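Local coordinates for protein Abbfa_003403 (Acinetobacter baumannii, PDB 4ZXH) that acts as a four-domain nonribosomal peptide synthetase, probably activating a building block, carrying it on phosphopantetheine, condensing it and releasing the product, at residues I19-L24 against K332-R337; I26-R31 against L1009-L1014; V73-N78 against I82-W87. All coordinates share one frame; numbering follows the deposited sequence.

Contact 1 of 3, residues I19-L24 against K332-R337; sequences ISSEQL and KIAFSR. With PNS (4'-phosphopantetheine), chain B.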
loop_
_atom_site.group_PDB
_atom_site.type_symbol
_atom_site.label_atom_id
_atom_site.label_comp_id
_atom_site.label_asym_id
_atom_site.label_seq_id
_atom_site.Cartn_x
_atom_site.Cartn_y
_atom_site.Cartn_z
ATOM N N ILE A 19 11.292 -23.326 19.752
ATOM C CA ILE A 19 10.499 -22.220 20.284
ATOM C C ILE A 19 9.044 -22.652 20.201
ATOM O O ILE A 19 8.711 -23.607 19.488
ATOM C CB ILE A 19 10.704 -20.889 19.524
ATOM C CG1 ILE A 19 10.274 -21.017 18.068
ATOM C CG2 ILE A 19 12.151 -20.466 19.537
ATOM C CD1 ILE A 19 10.145 -19.665 17.365
ATOM N N SER A 20 8.188 -21.972 20.952
ATOM C CA SER A 20 6.752 -22.234 20.933
ATOM C C SER A 20 6.094 -21.474 19.801
ATOM O O SER A 20 6.666 -20.515 19.287
ATOM C CB SER A 20 6.120 -21.808 22.242
ATOM O OG SER A 20 6.208 -20.397 22.359
ATOM N N SER A 21 4.880 -21.864 19.436
ATOM C CA SER A 21 4.122 -21.085 18.451
ATOM C C SER A 21 3.768 -19.664 18.936
ATOM O O SER A 21 3.625 -18.739 18.121
ATOM C CB SER A 21 2.856 -21.832 18.057
ATOM O OG SER A 21 3.177 -22.978 17.277
ATOM N N GLU A 22 3.649 -19.485 20.254
ATOM C CA GLU A 22 3.392 -18.163 20.820
ATOM C C GLU A 22 4.597 -17.241 20.668
ATOM O O GLU A 22 4.472 -16.023 20.752
ATOM C CB GLU A 22 3.026 -18.268 22.293
ATOM C CG GLU A 22 1.728 -19.005 22.573
ATOM C CD GLU A 22 1.932 -20.499 22.687
ATOM O OE1 GLU A 22 2.873 -21.009 22.050
ATOM O OE2 GLU A 22 1.189 -21.152 23.453
ATOM N N GLN A 23 5.766 -17.837 20.460
ATOM C CA GLN A 23 6.999 -17.084 20.294
ATOM C C GLN A 23 7.292 -16.765 18.821
ATOM O O GLN A 23 7.909 -15.751 18.496
ATOM C CB GLN A 23 8.162 -17.877 20.881
ATOM C CG GLN A 23 8.396 -17.690 22.374
ATOM C CD GLN A 23 9.473 -18.626 22.874
ATOM O OE1 GLN A 23 9.424 -19.831 22.636
ATOM N NE2 GLN A 23 10.479 -18.071 23.527
ATOM N N LEU A 24 6.860 -17.658 17.939
ATOM C CA LEU A 24 7.158 -17.560 16.521
ATOM C C LEU A 24 6.749 -16.218 15.923
ATOM O O LEU A 24 7.527 -15.583 15.211
ATOM C CB LEU A 24 6.463 -18.704 15.789
ATOM C CG LEU A 24 6.315 -18.660 14.278
ATOM C CD1 LEU A 24 7.663 -18.563 13.637
ATOM C CD2 LEU A 24 5.580 -19.926 13.833
ATOM N N LYS A 332 -6.647 -22.412 22.153
ATOM C CA LYS A 332 -5.413 -23.190 22.137
ATOM C C LYS A 332 -4.641 -23.008 20.821
ATOM O O LYS A 332 -3.409 -23.073 20.806
ATOM C CB LYS A 332 -5.698 -24.684 22.406
ATOM C CG LYS A 332 -6.720 -25.390 21.491
ATOM C CD LYS A 332 -7.147 -26.728 22.134
ATOM C CE LYS A 332 -8.067 -27.587 21.260
ATOM N NZ LYS A 332 -7.379 -28.209 20.094
ATOM N N ILE A 333 -5.366 -22.759 19.731
ATOM C CA ILE A 333 -4.760 -22.540 18.421
ATOM C C ILE A 333 -3.986 -21.226 18.370
ATOM O O ILE A 333 -4.548 -20.156 18.630
ATOM C CB ILE A 333 -5.825 -22.530 17.298
ATOM C CG1 ILE A 333 -6.567 -23.860 17.249
ATOM C CG2 ILE A 333 -5.181 -22.279 15.966
ATOM C CD1 ILE A 333 -5.637 -25.063 17.253
ATOM N N ALA A 334 -2.701 -21.308 18.022
ATOM C CA ALA A 334 -1.836 -20.124 17.982
ATOM C C ALA A 334 -2.221 -19.228 16.831
ATOM O O ALA A 334 -2.646 -19.715 15.776
ATOM C CB ALA A 334 -0.391 -20.521 17.867
ATOM N N PHE A 335 -2.091 -17.920 17.036
ATOM C CA PHE A 335 -2.472 -16.959 16.016
ATOM C C PHE A 335 -1.751 -17.241 14.703
ATOM O O PHE A 335 -2.342 -17.135 13.634
ATOM C CB PHE A 335 -2.179 -15.540 16.479
ATOM C CG PHE A 335 -2.666 -14.489 15.532
ATOM C CD1 PHE A 335 -4.015 -14.351 15.272
ATOM C CD2 PHE A 335 -1.776 -13.634 14.905
ATOM C CE1 PHE A 335 -4.475 -13.397 14.402
ATOM C CE2 PHE A 335 -2.223 -12.674 14.037
ATOM C CZ PHE A 335 -3.576 -12.554 13.781
ATOM N N SER A 336 -0.483 -17.623 14.787
ATOM C CA SER A 336 0.304 -17.893 13.585
ATOM C C SER A 336 -0.282 -19.064 12.829
ATOM O O SER A 336 -0.277 -19.091 11.609
ATOM C CB SER A 336 1.773 -18.166 13.936
ATOM O OG SER A 336 1.912 -19.365 14.678
ATOM N N ARG A 337 -0.794 -20.042 13.555
ATOM C CA ARG A 337 -1.410 -21.180 12.899
ATOM C C ARG A 337 -2.738 -20.773 12.266
ATOM O O ARG A 337 -3.128 -21.329 11.244
ATOM C CB ARG A 337 -1.608 -22.335 13.885
ATOM C CG ARG A 337 -2.157 -23.607 13.249
ATOM C CD ARG A 337 -1.177 -24.163 12.235
ATOM N NE ARG A 337 -1.592 -25.455 11.693
ATOM C CZ ARG A 337 -2.314 -25.611 10.586
ATOM N NH1 ARG A 337 -2.714 -24.553 9.884
ATOM N NH2 ARG A 337 -2.633 -26.832 10.177
HETATM O O23 PNS B . 2.634 -13.772 7.583
HETATM P P24 PNS B . 3.058 -15.008 8.332
HETATM O O25 PNS B . 2.523 -16.339 7.878
HETATM O O27 PNS B . 2.566 -14.768 9.849
HETATM C C28 PNS B . 2.960 -13.600 10.561
HETATM C C29 PNS B . 2.407 -13.676 11.973
HETATM C C30 PNS B . 2.963 -14.973 12.565
HETATM C C31 PNS B . 0.879 -13.714 11.917
HETATM C C32 PNS B . 2.842 -12.431 12.760
HETATM O O33 PNS B . 2.618 -11.291 11.914
HETATM C C34 PNS B . 2.083 -12.326 14.069
HETATM O O35 PNS B . 2.166 -13.187 14.945
HETATM N N36 PNS B . 1.319 -11.262 14.269
HETATM C C37 PNS B . 0.552 -11.073 15.490
HETATM C C38 PNS B . 1.027 -9.773 16.137
HETATM C C39 PNS B . 0.927 -9.888 17.627
HETATM O O40 PNS B . 1.180 -10.943 18.191
HETATM N N41 PNS B . 0.551 -8.769 18.230
HETATM C C42 PNS B . 0.364 -8.539 19.642
HETATM C C43 PNS B . -0.377 -7.218 19.641
HETATM S S44 PNS B . -2.130 -7.581 19.804
#
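With its CG swung anti to the backbone N (chi1 165°), Leu24 brings its CD2 methyl against Ser336, where chi1 of 66° places OG on the side of the residue on which that methyl lies. Leu24 CD2 lies 3.8 Å from Ser336 OG, a van der Waals touch. The same hydroxyl is 3.9 Å from Ser21 O, too long for a hydrogen bond, and none crosses between the segments. Beside this pair, Ser21 CB meets Ala334 CB at 3.5 Å, where the two backbones come nearest. Both segments are helix starts: Ser20 is the N-cap of helix 21-32, and Ala334 holds the same position before helix 335-342. Ser20 and Gln23 form a capping box. Its straight arm runs from Ser20 N to Gln23 OE1 (3.0 Å, 174°) in the carbonyl plane, while the return bond from Gln23 N to Ser20 OG is weak. The second helix start also lines the phosphopantetheine path in the condensation domain. Ser336 CB touches C30 of the cofactor at 3.7 Å. Phe335 CD2 approaches cofactor C37 at 3.5 Å. Cofactor O35 lies in plane at the edge of the same ring.

Contact 2 of 3, residues I26-R31 against L1009-L1014; sequences IWYIQR and LLAVKL. With PNS (4'-phosphopantetheine), chain B.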
loop_
_atom_site.group_PDB
_atom_site.type_symbol
_atom_site.label_atom_id
_atom_site.label_comp_id
_atom_site.label_asym_id
_atom_site.label_seq_id
_atom_site.Cartn_x
_atom_site.Cartn_y
_atom_site.Cartn_z
ATOM N N ILE A 26 6.132 -13.177 17.331
ATOM C CA ILE A 26 6.937 -12.046 17.773
ATOM C C ILE A 26 8.329 -12.107 17.167
ATOM O O ILE A 26 8.848 -11.112 16.645
ATOM C CB ILE A 26 7.113 -12.009 19.285
ATOM C CG1 ILE A 26 5.776 -12.196 20.025
ATOM C CG2 ILE A 26 7.861 -10.758 19.657
ATOM C CD1 ILE A 26 4.796 -11.133 19.766
ATOM N N TRP A 27 8.939 -13.283 17.273
ATOM C CA TRP A 27 10.270 -13.511 16.734
ATOM C C TRP A 27 10.310 -13.069 15.288
ATOM O O TRP A 27 11.128 -12.222 14.911
ATOM C CB TRP A 27 10.653 -14.975 16.849
ATOM C CG TRP A 27 12.070 -15.236 16.541
ATOM C CD1 TRP A 27 13.107 -15.319 17.434
ATOM C CD2 TRP A 27 12.637 -15.473 15.246
ATOM N NE1 TRP A 27 14.284 -15.596 16.769
ATOM C CE2 TRP A 27 14.023 -15.689 15.426
ATOM C CE3 TRP A 27 12.108 -15.523 13.948
ATOM C CZ2 TRP A 27 14.882 -15.945 14.360
ATOM C CZ3 TRP A 27 12.964 -15.777 12.892
ATOM C CH2 TRP A 27 14.333 -15.994 13.104
ATOM N N TYR A 28 9.399 -13.624 14.492
ATOM C CA TYR A 28 9.333 -13.310 13.072
ATOM C C TYR A 28 9.274 -11.801 12.806
ATOM O O TYR A 28 10.014 -11.277 11.969
ATOM C CB TYR A 28 8.130 -14.007 12.435
ATOM C CG TYR A 28 8.018 -13.801 10.946
ATOM C CD1 TYR A 28 8.843 -14.486 10.062
ATOM C CD2 TYR A 28 7.079 -12.933 10.420
ATOM C CE1 TYR A 28 8.735 -14.297 8.685
ATOM C CE2 TYR A 28 6.971 -12.739 9.060
ATOM C CZ TYR A 28 7.794 -13.419 8.189
ATOM O OH TYR A 28 7.660 -13.215 6.824
ATOM N N ILE A 29 8.400 -11.108 13.520
ATOM C CA ILE A 29 8.240 -9.675 13.315
ATOM C C ILE A 29 9.566 -8.945 13.570
ATOM O O ILE A 29 9.933 -8.041 12.815
ATOM C CB ILE A 29 7.103 -9.115 14.203
ATOM C CG1 ILE A 29 5.779 -9.740 13.767
ATOM C CG2 ILE A 29 7.007 -7.604 14.091
ATOM C CD1 ILE A 29 4.591 -9.325 14.561
ATOM N N GLN A 30 10.309 -9.367 14.591
ATOM C CA GLN A 30 11.606 -8.749 14.880
ATOM C C GLN A 30 12.662 -9.001 13.800
ATOM O O GLN A 30 13.487 -8.121 13.550
ATOM C CB GLN A 30 12.152 -9.216 16.228
ATOM C CG GLN A 30 13.218 -8.282 16.801
ATOM C CD GLN A 30 12.655 -6.899 17.104
ATOM O OE1 GLN A 30 11.745 -6.758 17.904
ATOM N NE2 GLN A 30 13.200 -5.878 16.466
ATOM N N ARG A 31 12.663 -10.182 13.177
ATOM C CA ARG A 31 13.539 -10.408 12.009
ATOM C C ARG A 31 13.073 -9.581 10.824
ATOM O O ARG A 31 13.875 -9.045 10.067
ATOM C CB ARG A 31 13.597 -11.887 11.598
ATOM C CG ARG A 31 14.580 -12.690 12.399
ATOM C CD ARG A 31 15.985 -12.131 12.262
ATOM N NE ARG A 31 16.757 -12.870 11.273
ATOM C CZ ARG A 31 17.516 -13.919 11.572
ATOM N NH1 ARG A 31 17.595 -14.314 12.830
ATOM N NH2 ARG A 31 18.193 -14.566 10.632
ATOM N N LEU A 1009 6.682 -19.091 9.005
ATOM C CA LEU A 1009 7.768 -20.010 9.381
ATOM C C LEU A 1009 8.507 -20.546 8.140
ATOM O O LEU A 1009 9.743 -20.548 8.110
ATOM C CB LEU A 1009 7.247 -21.177 10.219
ATOM C CG LEU A 1009 8.284 -22.210 10.674
ATOM C CD1 LEU A 1009 9.529 -21.510 11.212
ATOM C CD2 LEU A 1009 7.728 -23.176 11.717
ATOM N N LEU A 1010 7.769 -20.978 7.117
ATOM C CA LEU A 1010 8.402 -21.448 5.872
ATOM C C LEU A 1010 9.354 -20.423 5.267
ATOM O O LEU A 1010 10.435 -20.778 4.814
ATOM C CB LEU A 1010 7.363 -21.810 4.809
ATOM C CG LEU A 1010 6.704 -23.180 4.895
ATOM C CD1 LEU A 1010 6.132 -23.540 3.541
ATOM C CD2 LEU A 1010 7.694 -24.205 5.335
ATOM N N ALA A 1011 8.942 -19.158 5.256
ATOM C CA ALA A 1011 9.784 -18.080 4.753
ATOM C C ALA A 1011 11.118 -17.999 5.496
ATOM O O ALA A 1011 12.144 -17.703 4.886
ATOM C CB ALA A 1011 9.066 -16.766 4.851
ATOM N N VAL A 1012 11.111 -18.258 6.803
ATOM C CA VAL A 1012 12.359 -18.266 7.556
ATOM C C VAL A 1012 13.235 -19.427 7.103
ATOM O O VAL A 1012 14.433 -19.266 6.917
ATOM C CB VAL A 1012 12.125 -18.359 9.069
ATOM C CG1 VAL A 1012 13.402 -18.754 9.754
ATOM C CG2 VAL A 1012 11.605 -17.028 9.623
ATOM N N LYS A 1013 12.623 -20.589 6.892
ATOM C CA LYS A 1013 13.359 -21.754 6.428
ATOM C C LYS A 1013 13.919 -21.503 5.043
ATOM O O LYS A 1013 15.084 -21.781 4.777
ATOM C CB LYS A 1013 12.469 -23.000 6.424
ATOM C CG LYS A 1013 12.026 -23.450 7.828
ATOM C CD LYS A 1013 11.218 -24.751 7.761
ATOM C CE LYS A 1013 10.411 -25.021 9.039
ATOM N NZ LYS A 1013 11.241 -25.382 10.213
ATOM N N LEU A 1014 13.081 -20.971 4.159
ATOM C CA LEU A 1014 13.491 -20.676 2.796
ATOM C C LEU A 1014 14.726 -19.774 2.743
ATOM O O LEU A 1014 15.722 -20.089 2.095
ATOM C CB LEU A 1014 12.341 -20.030 2.037
ATOM C CG LEU A 1014 12.696 -19.493 0.645
ATOM C CD1 LEU A 1014 13.299 -20.586 -0.161
ATOM C CD2 LEU A 1014 11.477 -19.002 -0.077
HETATM O O23 PNS B . 2.634 -13.772 7.583
HETATM P P24 PNS B . 3.058 -15.008 8.332
HETATM O O25 PNS B . 2.523 -16.339 7.878
HETATM O O27 PNS B . 2.566 -14.768 9.849
HETATM C C28 PNS B . 2.960 -13.600 10.561
HETATM C C29 PNS B . 2.407 -13.676 11.973
HETATM C C30 PNS B . 2.963 -14.973 12.565
HETATM C C31 PNS B . 0.879 -13.714 11.917
HETATM C C32 PNS B . 2.842 -12.431 12.760
HETATM O O33 PNS B . 2.618 -11.291 11.914
HETATM C C34 PNS B . 2.083 -12.326 14.069
HETATM O O35 PNS B . 2.166 -13.187 14.945
HETATM N N36 PNS B . 1.319 -11.262 14.269
HETATM C C37 PNS B . 0.552 -11.073 15.490
HETATM C C38 PNS B . 1.027 -9.773 16.137
HETATM C C39 PNS B . 0.927 -9.888 17.627
HETATM O O40 PNS B . 1.180 -10.943 18.191
HETATM N N41 PNS B . 0.551 -8.769 18.230
HETATM C C42 PNS B . 0.364 -8.539 19.642
HETATM C C43 PNS B . -0.377 -7.218 19.641
HETATM S S44 PNS B . -2.130 -7.581 19.804
#
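Ala1011 is the first residue of 1009-1014 to meet the facing helix: its CB stands 4.3 Å from Tyr28 OH, a loose contact at the far end of the phenol. Val1012, one residue on, makes the main contact from its own helix, through the CG2 methyl. Its CG1 is anti to the backbone N (chi1 164°), which places CG2 beside that N and aims it between two aromatic rings. Val1012 CG2 reaches Trp27 CZ3 at 3.8 Å and Tyr28 CD1 at the same separation; in each case it lies near the ring plane, so it packs against ring edges. The valine and tyrosine side chains run past each other in opposite directions. Arg31 CG lies 3.4 Å above one face of the Trp27 ring, offset toward the rim, and Trp27 NE1 donates to Met75 O. The axes of the two short segments approach to 11.1 Å and are inclined at 50°, a spacing consistent with bulky rings between them. This buried contact joins the condensation and carrier domains close to the cofactor, whose N36 is 3.8 Å from Ile29 CD1. Around it, Val1028 of helix 1028-1033 touches both Arg31 and Val1012, Leu1031 backs Ala1011, and Ile82 of strand 81-87 packs against Trp27, Leu1009 and Val1012.

Contact 3 of 3, residues V73-N78 against I82-W87; sequences VSMPAN and IEQLIW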
loop_
_atom_site.group_PDB
_atom_site.type_symbol
_atom_site.label_atom_id
_atom_site.label_comp_id
_atom_site.label_asym_id
_atom_site.label_seq_id
_atom_site.Cartn_x
_atom_site.Cartn_y
_atom_site.Cartn_z
ATOM N N VAL A 73 18.820 -17.315 27.569
ATOM C CA VAL A 73 18.375 -17.812 26.265
ATOM C C VAL A 73 18.720 -16.877 25.090
ATOM O O VAL A 73 18.718 -15.659 25.238
ATOM C CB VAL A 73 16.845 -18.063 26.309
ATOM C CG1 VAL A 73 16.214 -18.045 24.927
ATOM C CG2 VAL A 73 16.547 -19.365 27.022
ATOM N N SER A 74 19.044 -17.463 23.939
ATOM C CA SER A 74 19.081 -16.748 22.660
ATOM C C SER A 74 18.233 -17.542 21.659
ATOM O O SER A 74 17.921 -18.709 21.914
ATOM C CB SER A 74 20.523 -16.558 22.155
ATOM O OG SER A 74 21.051 -17.701 21.494
ATOM N N MET A 75 17.836 -16.921 20.546
ATOM C CA MET A 75 16.913 -17.564 19.600
ATOM C C MET A 75 17.418 -17.479 18.165
ATOM O O MET A 75 16.897 -16.723 17.354
ATOM C CB MET A 75 15.507 -16.943 19.696
ATOM C CG MET A 75 14.846 -17.084 21.071
ATOM S SD MET A 75 13.271 -16.208 21.247
ATOM C CE MET A 75 13.081 -16.211 23.010
ATOM N N PRO A 76 18.426 -18.282 17.838
ATOM C CA PRO A 76 19.048 -18.236 16.517
ATOM C C PRO A 76 18.250 -19.035 15.500
ATOM O O PRO A 76 17.425 -19.875 15.892
ATOM C CB PRO A 76 20.400 -18.883 16.759
ATOM C CG PRO A 76 20.083 -19.930 17.796
ATOM C CD PRO A 76 18.996 -19.352 18.673
ATOM N N ALA A 77 18.513 -18.803 14.215
ATOM C CA ALA A 77 17.810 -19.530 13.173
ATOM C C ALA A 77 18.770 -20.353 12.343
ATOM O O ALA A 77 19.895 -19.928 12.089
ATOM C CB ALA A 77 17.039 -18.573 12.299
ATOM N N ASN A 78 18.328 -21.547 11.954
ATOM C CA ASN A 78 19.003 -22.346 10.930
ATOM C C ASN A 78 17.990 -22.743 9.843
ATOM O O ASN A 78 16.850 -22.261 9.843
ATOM C CB ASN A 78 19.687 -23.569 11.553
ATOM C CG ASN A 78 18.720 -24.488 12.277
ATOM O OD1 ASN A 78 17.793 -25.028 11.685
ATOM N ND2 ASN A 78 18.916 -24.641 13.576
ATOM N N ILE A 82 13.765 -22.421 13.799
ATOM C CA ILE A 82 14.173 -21.528 14.872
ATOM C C ILE A 82 14.368 -22.295 16.172
ATOM O O ILE A 82 13.559 -23.154 16.523
ATOM C CB ILE A 82 13.134 -20.426 15.064
ATOM C CG1 ILE A 82 12.825 -19.785 13.707
ATOM C CG2 ILE A 82 13.625 -19.362 16.047
ATOM C CD1 ILE A 82 11.498 -19.008 13.653
ATOM N N GLU A 83 15.453 -21.996 16.883
ATOM C CA GLU A 83 15.767 -22.683 18.140
ATOM C C GLU A 83 15.830 -21.726 19.343
ATOM O O GLU A 83 15.974 -20.518 19.180
ATOM C CB GLU A 83 17.098 -23.431 18.013
ATOM C CG GLU A 83 17.024 -24.775 17.300
ATOM C CD GLU A 83 18.377 -25.484 17.234
ATOM O OE1 GLU A 83 19.398 -24.777 17.081
ATOM O OE2 GLU A 83 18.423 -26.737 17.358
ATOM N N GLN A 84 15.695 -22.284 20.542
ATOM C CA GLN A 84 16.072 -21.613 21.793
ATOM C C GLN A 84 17.311 -22.284 22.343
ATOM O O GLN A 84 17.325 -23.505 22.541
ATOM C CB GLN A 84 14.975 -21.709 22.853
ATOM C CG GLN A 84 13.795 -20.828 22.644
ATOM C CD GLN A 84 12.775 -20.976 23.751
ATOM O OE1 GLN A 84 12.483 -20.020 24.460
ATOM N NE2 GLN A 84 12.217 -22.175 23.897
ATOM N N LEU A 85 18.349 -21.510 22.610
ATOM C CA LEU A 85 19.524 -22.068 23.265
ATOM C C LEU A 85 19.608 -21.569 24.716
ATOM O O LEU A 85 19.475 -20.368 24.976
ATOM C CB LEU A 85 20.790 -21.689 22.504
ATOM C CG LEU A 85 20.891 -21.918 20.996
ATOM C CD1 LEU A 85 22.298 -21.591 20.518
ATOM C CD2 LEU A 85 20.497 -23.343 20.598
ATOM N N ILE A 86 19.813 -22.487 25.658
ATOM C CA ILE A 86 20.158 -22.097 27.023
ATOM C C ILE A 86 21.676 -22.072 27.196
ATOM O O ILE A 86 22.322 -23.112 27.218
ATOM C CB ILE A 86 19.545 -23.040 28.074
ATOM C CG1 ILE A 86 18.015 -22.927 28.093
ATOM C CG2 ILE A 86 20.073 -22.685 29.446
ATOM C CD1 ILE A 86 17.330 -24.044 28.849
ATOM N N TRP A 87 22.243 -20.874 27.293
ATOM C CA TRP A 87 23.672 -20.704 27.533
ATOM C C TRP A 87 24.005 -20.941 29.000
ATOM O O TRP A 87 23.216 -20.596 29.868
ATOM C CB TRP A 87 24.112 -19.301 27.123
ATOM C CG TRP A 87 23.956 -19.041 25.676
ATOM C CD1 TRP A 87 22.848 -18.563 25.042
ATOM C CD2 TRP A 87 24.940 -19.252 24.661
ATOM N NE1 TRP A 87 23.085 -18.459 23.689
ATOM C CE2 TRP A 87 24.362 -18.881 23.433
ATOM C CE3 TRP A 87 26.258 -19.716 24.672
ATOM C CZ2 TRP A 87 25.055 -18.955 22.230
ATOM C CZ3 TRP A 87 26.941 -19.796 23.474
ATOM C CH2 TRP A 87 26.339 -19.416 22.270
#
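Ser74 O takes the shortest hydrogen bond of the pairing, from Leu85 N at 2.9 Å and 169°; Gln84 CA adds a CA-H...O contact to the same oxygen at 3.4 Å. The reciprocal bond, Ser74 N to Leu85 O at 3.1 Å, makes Ser74 and Leu85 an antiparallel hydrogen-bonded pair. The serine hydroxyl is engaged as well: Trp87 NE1 donates to Ser74 OG at 3.1 Å and 172°. That oxygen lies only 5° out of the indole plane, so the bond meets the ring edge. The straight, in-plane bond probably limits rotation of the indole, and Pro124 also packs against it. Segments 73-78 and 82-87 are the two arms of a beta hairpin, and strand 81-87 is the middle of a three-stranded antiparallel sheet completed by strand 13-18. Strand geometry is interrupted at Met75 and Pro76, yet the register is kept, as Val73 faces Ile86 and Ala77 faces Ile82, both as non-hydrogen-bonded pairs. Proline has no N-H, so at this level one backbone bond remains, Glu83 N to Pro76 O at 3.1 Å. Pro76 CG packs obliquely against Leu85 CG at 3.9 Å; the leucine shares its face of the sheet with Ser74. On the face of Val73, Ala77, Ile82 and Ile86, Val73 CG2 touches Ile86 CG1 at 4.0 Å. Met75 and Gln84 lie alongside, pointing the same way, with Met75 CE nearest Gln84 OE1; the glutamine amide is held at both ends, its NE2 by Ala18 O and its OE1 by Gln23. Glu83 OE1 turns to a salt bridge with Arg16.

From the N terminus, helix 21-32 supplies the first segments of contacts 1 and 2 in succession. The hairpin of contact 3 follows, closing a short turn that nests inside both larger loops. Contact 1 closes its loop of about 300 residues within the condensation domain; contact 2 closes one of nearly 1000, ending in the carrier domain, and the two cross because their segments alternate. Contact 3 touches both: Ile19 CD1 packs on Ile82 CG2, and Trp27 CH2 on Ala77 CB. Contacts 1 and 2, with centres about 12 Å apart, meet where Leu24 CD2 nears Leu1009 CB, and both border the phosphopantetheine. Together the three contacts tie helix 21-32 to helix 335-342, the hairpin and carrier helix 1008-1022.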